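Local coordinates for protein phosphoribosylaminoimidazole carboxylase, ATPase subunit (Thermus thermophilus, PDB 3AW8) that probably catalyses the ATP-dependent carboxylation of 5-aminoimidazole ribonucleotide with bicarbonate to N5-carboxyaminoimidazole ribonucleotide, a step of de novo purine biosynthesis, at residues 95-100 / 135-140; 110-115 / 170-175. All blocks are in the same frame, centred on the assembly; numbering follows the deposited sequence.

Interaction 1 of 2, residues 95-100 / 135-140. With AMP (adenosine monophosphate), chain C.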
loop_
_atom_site.group_PDB
_atom_site.type_symbol
_atom_site.label_atom_id
_atom_site.label_comp_id
_atom_site.label_asym_id
_atom_site.label_seq_id
_atom_site.Cartn_x
_atom_site.Cartn_y
_atom_site.Cartn_z
ATOM N N GLN A 95 14.976 -1.895 -26.289
ATOM C CA GLN A 95 16.324 -1.414 -26.041
ATOM C C GLN A 95 17.049 -0.852 -27.269
ATOM O O GLN A 95 18.213 -0.456 -27.183
ATOM C CB GLN A 95 17.157 -2.521 -25.379
ATOM C CG GLN A 95 16.648 -2.950 -24.006
ATOM C CD GLN A 95 17.632 -3.849 -23.256
ATOM O OE1 GLN A 95 18.247 -4.740 -23.840
ATOM N NE2 GLN A 95 17.769 -3.624 -21.955
ATOM N N ASP A 96 16.366 -0.804 -28.407
ATOM C CA ASP A 96 16.961 -0.260 -29.627
ATOM C C ASP A 96 15.961 0.695 -30.269
ATOM O O ASP A 96 14.911 0.261 -30.757
ATOM C CB ASP A 96 17.288 -1.378 -30.610
ATOM C CG ASP A 96 18.089 -0.888 -31.795
ATOM O OD1 ASP A 96 17.848 0.253 -32.252
ATOM O OD2 ASP A 96 18.952 -1.650 -32.274
ATOM N N ARG A 97 16.288 1.986 -30.285
ATOM C CA ARG A 97 15.377 2.987 -30.838
ATOM C C ARG A 97 14.853 2.673 -32.233
ATOM O O ARG A 97 13.663 2.869 -32.506
ATOM C CB ARG A 97 16.026 4.371 -30.835
ATOM C CG ARG A 97 16.165 4.984 -29.458
ATOM C CD ARG A 97 16.433 6.476 -29.570
ATOM N NE ARG A 97 16.367 7.168 -28.282
ATOM C CZ ARG A 97 17.268 7.042 -27.312
ATOM N NH1 ARG A 97 18.318 6.247 -27.478
ATOM N NH2 ARG A 97 17.120 7.713 -26.176
ATOM N N LEU A 98 15.726 2.192 -33.114
ATOM C CA LEU A 98 15.305 1.859 -34.469
ATOM C C LEU A 98 14.384 0.647 -34.445
ATOM O O LEU A 98 13.310 0.656 -35.048
ATOM C CB LEU A 98 16.515 1.573 -35.361
ATOM C CG LEU A 98 16.200 0.973 -36.742
ATOM C CD1 LEU A 98 15.133 1.781 -37.452
ATOM C CD2 LEU A 98 17.460 0.940 -37.571
ATOM N N ARG A 99 14.815 -0.396 -33.741
ATOM C CA ARG A 99 14.033 -1.620 -33.631
ATOM C C ARG A 99 12.675 -1.294 -33.019
ATOM O O ARG A 99 11.676 -1.949 -33.310
ATOM C CB ARG A 99 14.793 -2.637 -32.765
ATOM C CG ARG A 99 14.055 -3.934 -32.448
ATOM C CD ARG A 99 13.874 -4.811 -33.663
ATOM N NE ARG A 99 13.316 -6.113 -33.300
ATOM C CZ ARG A 99 13.960 -7.033 -32.583
ATOM N NH1 ARG A 99 15.195 -6.801 -32.149
ATOM N NH2 ARG A 99 13.367 -8.186 -32.294
ATOM N N GLU A 100 12.645 -0.259 -32.184
ATOM C CA GLU A 100 11.420 0.167 -31.510
ATOM C C GLU A 100 10.452 0.821 -32.498
ATOM O O GLU A 100 9.287 0.421 -32.612
ATOM C CB GLU A 100 11.771 1.155 -30.396
ATOM C CG GLU A 100 10.801 1.183 -29.236
ATOM C CD GLU A 100 11.244 2.141 -28.143
ATOM O OE1 GLU A 100 10.697 2.076 -27.020
ATOM O OE2 GLU A 100 12.142 2.966 -28.413
ATOM N N LEU A 135 16.173 15.379 -34.435
ATOM C CA LEU A 135 17.043 14.807 -33.418
ATOM C C LEU A 135 17.860 13.649 -33.952
ATOM O O LEU A 135 17.412 12.885 -34.808
ATOM C CB LEU A 135 16.244 14.314 -32.216
ATOM C CG LEU A 135 15.477 15.328 -31.379
ATOM C CD1 LEU A 135 14.248 15.795 -32.143
ATOM C CD2 LEU A 135 15.077 14.678 -30.070
ATOM N N LEU A 136 19.072 13.536 -33.427
ATOM C CA LEU A 136 19.982 12.471 -33.800
ATOM C C LEU A 136 20.363 11.827 -32.478
ATOM O O LEU A 136 20.974 12.476 -31.623
ATOM C CB LEU A 136 21.226 13.045 -34.476
ATOM C CG LEU A 136 22.160 12.044 -35.153
ATOM C CD1 LEU A 136 21.458 11.441 -36.364
ATOM C CD2 LEU A 136 23.443 12.743 -35.571
ATOM N N LYS A 137 19.990 10.566 -32.297
ATOM C CA LYS A 137 20.301 9.876 -31.051
ATOM C C LYS A 137 20.805 8.451 -31.214
ATOM O O LYS A 137 20.449 7.749 -32.163
ATOM C CB LYS A 137 19.080 9.895 -30.129
ATOM C CG LYS A 137 17.749 9.921 -30.857
ATOM C CD LYS A 137 16.608 10.211 -29.893
ATOM C CE LYS A 137 15.323 10.502 -30.641
ATOM N NZ LYS A 137 14.197 10.808 -29.719
ATOM N N THR A 138 21.652 8.040 -30.277
ATOM C CA THR A 138 22.209 6.699 -30.283
ATOM C C THR A 138 21.048 5.715 -30.194
ATOM O O THR A 138 20.139 5.896 -29.384
ATOM C CB THR A 138 23.161 6.493 -29.083
ATOM O OG1 THR A 138 23.644 5.145 -29.081
ATOM C CG2 THR A 138 22.443 6.774 -27.772
ATOM N N ARG A 139 21.069 4.684 -31.034
ATOM C CA ARG A 139 19.999 3.690 -31.039
ATOM C C ARG A 139 19.948 2.911 -29.726
ATOM O O ARG A 139 18.922 2.325 -29.382
ATOM C CB ARG A 139 20.173 2.742 -32.236
ATOM C CG ARG A 139 19.876 3.419 -33.574
ATOM C CD ARG A 139 20.480 2.703 -34.772
ATOM N NE ARG A 139 19.837 1.427 -35.062
ATOM C CZ ARG A 139 20.354 0.237 -34.767
ATOM N NH1 ARG A 139 21.538 0.145 -34.165
ATOM N NH2 ARG A 139 19.685 -0.865 -35.081
ATOM N N ARG A 140 21.061 2.928 -28.996
ATOM C CA ARG A 140 21.173 2.239 -27.716
ATOM C C ARG A 140 21.383 3.213 -26.568
ATOM O O ARG A 140 21.705 2.800 -25.454
ATOM C CB ARG A 140 22.333 1.241 -27.746
ATOM C CG ARG A 140 21.943 -0.167 -28.173
ATOM C CD ARG A 140 21.372 -0.219 -29.584
ATOM N NE ARG A 140 20.895 -1.559 -29.930
ATOM C CZ ARG A 140 21.665 -2.645 -29.969
ATOM N NH1 ARG A 140 21.144 -3.823 -30.295
ATOM N NH2 ARG A 140 22.959 -2.559 -29.685
HETATM P P AMP C . 14.174 10.199 -24.378
HETATM O O1P AMP C . 13.509 9.480 -23.258
HETATM O O2P AMP C . 13.332 9.973 -25.739
HETATM O O3P AMP C . 15.669 9.632 -24.565
HETATM O "O5'" AMP C . 14.257 11.788 -24.041
HETATM C "C5'" AMP C . 12.918 12.302 -23.916
HETATM C "C4'" AMP C . 12.955 13.843 -23.881
HETATM O "O4'" AMP C . 13.434 14.396 -25.151
HETATM C "C3'" AMP C . 11.558 14.439 -23.626
HETATM O "O3'" AMP C . 11.643 15.534 -22.704
HETATM C "C2'" AMP C . 11.054 14.871 -25.009
HETATM O "O2'" AMP C . 10.284 16.078 -24.926
HETATM C "C1'" AMP C . 12.329 15.046 -25.865
HETATM N N9 AMP C . 12.148 14.437 -27.206
HETATM C C8 AMP C . 12.442 13.146 -27.569
HETATM N N7 AMP C . 12.161 12.948 -28.824
HETATM C C5 AMP C . 11.671 14.085 -29.357
HETATM C C6 AMP C . 11.203 14.472 -30.642
HETATM N N6 AMP C . 11.194 13.567 -31.690
HETATM N N1 AMP C . 10.768 15.741 -30.822
HETATM C C2 AMP C . 10.769 16.632 -29.820
HETATM N N3 AMP C . 11.200 16.307 -28.598
HETATM C C4 AMP C . 11.653 15.064 -28.324
#

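Interaction 2 of 2, residues 110-115 / 170-175. With AMP (adenosine monophosphate), chain C.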
loop_
_atom_site.group_PDB
_atom_site.type_symbol
_atom_site.label_atom_id
_atom_site.label_comp_id
_atom_site.label_asym_id
_atom_site.label_seq_id
_atom_site.Cartn_x
_atom_site.Cartn_y
_atom_site.Cartn_z
ATOM N N PRO A 110 1.306 5.427 -35.834
ATOM C CA PRO A 110 2.075 6.613 -36.215
ATOM C C PRO A 110 3.345 6.814 -35.393
ATOM O O PRO A 110 3.356 6.595 -34.185
ATOM C CB PRO A 110 1.076 7.746 -36.003
ATOM C CG PRO A 110 -0.233 7.097 -36.318
ATOM C CD PRO A 110 -0.110 5.770 -35.611
ATOM N N THR A 111 4.413 7.233 -36.061
ATOM C CA THR A 111 5.688 7.491 -35.403
ATOM C C THR A 111 6.316 8.669 -36.124
ATOM O O THR A 111 6.089 8.859 -37.314
ATOM C CB THR A 111 6.666 6.293 -35.520
ATOM O OG1 THR A 111 7.218 6.256 -36.843
ATOM C CG2 THR A 111 5.948 4.978 -35.242
ATOM N N PRO A 112 7.114 9.481 -35.419
ATOM C CA PRO A 112 7.743 10.624 -36.082
ATOM C C PRO A 112 8.559 10.123 -37.268
ATOM O O PRO A 112 8.942 8.954 -37.315
ATOM C CB PRO A 112 8.646 11.205 -34.995
ATOM C CG PRO A 112 7.956 10.817 -33.732
ATOM C CD PRO A 112 7.527 9.401 -34.009
ATOM N N PRO A 113 8.822 10.991 -38.256
ATOM C CA PRO A 113 9.617 10.492 -39.377
ATOM C C PRO A 113 10.997 10.141 -38.828
ATOM O O PRO A 113 11.633 10.963 -38.161
ATOM C CB PRO A 113 9.644 11.682 -40.330
ATOM C CG PRO A 113 9.566 12.860 -39.399
ATOM C CD PRO A 113 8.500 12.417 -38.432
ATOM N N PHE A 114 11.445 8.918 -39.091
ATOM C CA PHE A 114 12.743 8.467 -38.606
ATOM C C PHE A 114 13.521 7.747 -39.696
ATOM O O PHE A 114 12.939 7.117 -40.587
ATOM C CB PHE A 114 12.569 7.507 -37.433
ATOM C CG PHE A 114 11.990 6.173 -37.827
ATOM C CD1 PHE A 114 10.616 6.007 -37.965
ATOM C CD2 PHE A 114 12.823 5.088 -38.081
ATOM C CE1 PHE A 114 10.080 4.783 -38.347
ATOM C CE2 PHE A 114 12.299 3.861 -38.464
ATOM C CZ PHE A 114 10.925 3.706 -38.598
ATOM N N HIS A 115 14.844 7.815 -39.606
ATOM C CA HIS A 115 15.685 7.157 -40.588
ATOM C C HIS A 115 16.997 6.698 -39.962
ATOM O O HIS A 115 17.608 7.420 -39.169
ATOM C CB HIS A 115 15.944 8.107 -41.767
ATOM C CG HIS A 115 16.529 7.438 -42.975
ATOM N ND1 HIS A 115 17.884 7.250 -43.143
ATOM C CD2 HIS A 115 15.936 6.897 -44.065
ATOM C CE1 HIS A 115 18.102 6.623 -44.285
ATOM N NE2 HIS A 115 16.936 6.397 -44.865
ATOM N N ILE A 170 20.172 7.130 -34.845
ATOM C CA ILE A 170 18.891 7.260 -35.523
ATOM C C ILE A 170 18.513 8.731 -35.680
ATOM O O ILE A 170 18.759 9.546 -34.787
ATOM C CB ILE A 170 17.781 6.516 -34.746
ATOM C CG1 ILE A 170 16.449 6.648 -35.482
ATOM C CG2 ILE A 170 17.682 7.058 -33.333
ATOM C CD1 ILE A 170 15.338 5.834 -34.870
ATOM N N LEU A 171 17.924 9.064 -36.823
ATOM C CA LEU A 171 17.520 10.436 -37.102
ATOM C C LEU A 171 16.003 10.523 -36.989
ATOM O O LEU A 171 15.274 9.831 -37.704
ATOM C CB LEU A 171 17.984 10.841 -38.513
ATOM C CG LEU A 171 18.100 12.315 -38.937
ATOM C CD1 LEU A 171 16.724 12.952 -39.043
ATOM C CD2 LEU A 171 18.971 13.069 -37.943
ATOM N N GLU A 172 15.539 11.361 -36.068
ATOM C CA GLU A 172 14.110 11.550 -35.845
ATOM C C GLU A 172 13.710 12.979 -36.157
ATOM O O GLU A 172 14.384 13.928 -35.753
ATOM C CB GLU A 172 13.733 11.234 -34.390
ATOM C CG GLU A 172 13.512 9.757 -34.080
ATOM C CD GLU A 172 13.013 9.519 -32.657
ATOM O OE1 GLU A 172 12.007 10.153 -32.258
ATOM O OE2 GLU A 172 13.620 8.693 -31.940
ATOM N N GLY A 173 12.603 13.127 -36.873
ATOM C CA GLY A 173 12.138 14.454 -37.215
ATOM C C GLY A 173 11.469 15.126 -36.035
ATOM O O GLY A 173 10.430 14.661 -35.564
ATOM N N PHE A 174 12.071 16.211 -35.550
ATOM C CA PHE A 174 11.524 16.964 -34.422
ATOM C C PHE A 174 10.018 17.087 -34.595
ATOM O O PHE A 174 9.533 17.322 -35.699
ATOM C CB PHE A 174 12.134 18.367 -34.373
ATOM C CG PHE A 174 11.627 19.214 -33.238
ATOM C CD1 PHE A 174 12.331 19.288 -32.036
ATOM C CD2 PHE A 174 10.438 19.932 -33.363
ATOM C CE1 PHE A 174 11.859 20.066 -30.973
ATOM C CE2 PHE A 174 9.955 20.712 -32.309
ATOM C CZ PHE A 174 10.670 20.779 -31.111
ATOM N N VAL A 175 9.275 16.920 -33.510
ATOM C CA VAL A 175 7.826 17.027 -33.593
ATOM C C VAL A 175 7.284 18.055 -32.600
ATOM O O VAL A 175 7.573 17.997 -31.403
ATOM C CB VAL A 175 7.147 15.648 -33.361
ATOM C CG1 VAL A 175 7.553 15.084 -32.015
ATOM C CG2 VAL A 175 5.636 15.786 -33.457
HETATM P P AMP C . 14.174 10.199 -24.378
HETATM O O1P AMP C . 13.509 9.480 -23.258
HETATM O O2P AMP C . 13.332 9.973 -25.739
HETATM O O3P AMP C . 15.669 9.632 -24.565
HETATM O "O5'" AMP C . 14.257 11.788 -24.041
HETATM C "C5'" AMP C . 12.918 12.302 -23.916
HETATM C "C4'" AMP C . 12.955 13.843 -23.881
HETATM O "O4'" AMP C . 13.434 14.396 -25.151
HETATM C "C3'" AMP C . 11.558 14.439 -23.626
HETATM O "O3'" AMP C . 11.643 15.534 -22.704
HETATM C "C2'" AMP C . 11.054 14.871 -25.009
HETATM O "O2'" AMP C . 10.284 16.078 -24.926
HETATM C "C1'" AMP C . 12.329 15.046 -25.865
HETATM N N9 AMP C . 12.148 14.437 -27.206
HETATM C C8 AMP C . 12.442 13.146 -27.569
HETATM N N7 AMP C . 12.161 12.948 -28.824
HETATM C C5 AMP C . 11.671 14.085 -29.357
HETATM C C6 AMP C . 11.203 14.472 -30.642
HETATM N N6 AMP C . 11.194 13.567 -31.690
HETATM N N1 AMP C . 10.768 15.741 -30.822
HETATM C C2 AMP C . 10.769 16.632 -29.820
HETATM N N3 AMP C . 11.200 16.307 -28.598
HETATM C C4 AMP C . 11.653 15.064 -28.324
#

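Interaction 1 of 2, residues 95-100 / 135-140
Arg97 and Lys137 cross at about a right angle and go to different ends of the AMP, phosphate and adenine. The Arg97 chain, extended from CG to NE, carries NE to 3.5 Å from Lys137 CD. Lys137 CB lies 4.2 Å above one face of the Arg97 guanidinium, offset toward the rim. Arg97 NH2 donates to O3P of AMP at 2.9 Å, with the phosphate oxygen in the guanidinium plane, at the edge, while NH1 makes a weak bond to Thr138 O. Lys137, extended beyond CG, sends NZ to N7 of the adenine at 3.1 Å, also a weak bond; Glu172 forms a salt bridge with the same NZ and probably helps offset the like charge of Arg97.

Asp96 is buried, and its carboxylate meets two arginines, of which Arg140 is exposed. OD2 is 3.0 Å from Arg139 NH2, well out of that guanidinium plane, so this pairing is one of charge alone; Arg140 NE adds a weak, bent bond to the same oxygen. OD1 lies over the rim of one face of the Arg139 guanidinium, the two planes 75° apart, and also accepts weakly from Leu98 N and Arg99 N, making Asp96 the N-cap. Leu98 lies side by side with Arg139. A backbone bond from Arg97 N to Arg139 O, 2.8 Å, ties the first turn of the helix to the loop after the strand. The arrangement belongs to the nucleotide site of an ATP-grasp enzyme.

Interaction 2 of 2, residues 110-115 / 170-175
Gly173 N donates to Pro113 O at 2.7 Å, with the donor nearly along the C=O axis (168°), and the same oxygen also receives a CA-H contact from Glu172. Two further bonds, His115 N to Leu171 O at 2.8 Å and Leu171 N to His115 O at 2.9 Å, make His115 and Leu171 an antiparallel hydrogen-bonded pair; Phe114 and Glu172 form the adjoining non-hydrogen-bonded pair. Pro113 CG lies 3.7 Å from Gly173 CA, the ring resting on the glycine backbone.

On the face carrying Phe114 and Glu172, Phe114 CB meets both Ile170 CD1 and Glu172 CG, each at 4.1 Å. Ile170 crosses the phenylalanine obliquely, and its CD1 is also 4.1 Å from Phe114 CD2. Beyond the glycine the chain turns to the nucleotide: Val175 N donates to adenine N1 at 3.3 Å, and one face of the Phe174 ring lies against AMP C2. Strand 114-117 is the outermost of its four-stranded sheet within this chain, and strand 169-173 separates it from strand 134-138. Helix 97-107 packs on Phe114 through Leu98, Lys101 and Gln105, while Leu255 of strand 253-260 touches Pro112 and Val175.

Overall arrangement
Strands 134-138 and 169-173 are neighbours in one antiparallel sheet, so interactions 1 and 2 join directly: Leu135 N lies 2.7 Å from Glu172 O, a probable hydrogen bond. Interaction 1 is partly buried and rich in charge, a helix start joined to a strand and the loop after it by ion pairs and bonds to backbone oxygens, and it reaches out to an exposed arginine. Interaction 2 is mostly buried and held chiefly by backbone bonds between two strands, with proline and apolar packing around them. Both touch AMP, the first with charged side chains, the second with backbone and ring. The salt bridge between Lys137 and Glu172 links a residue of each contact across neighbouring strands.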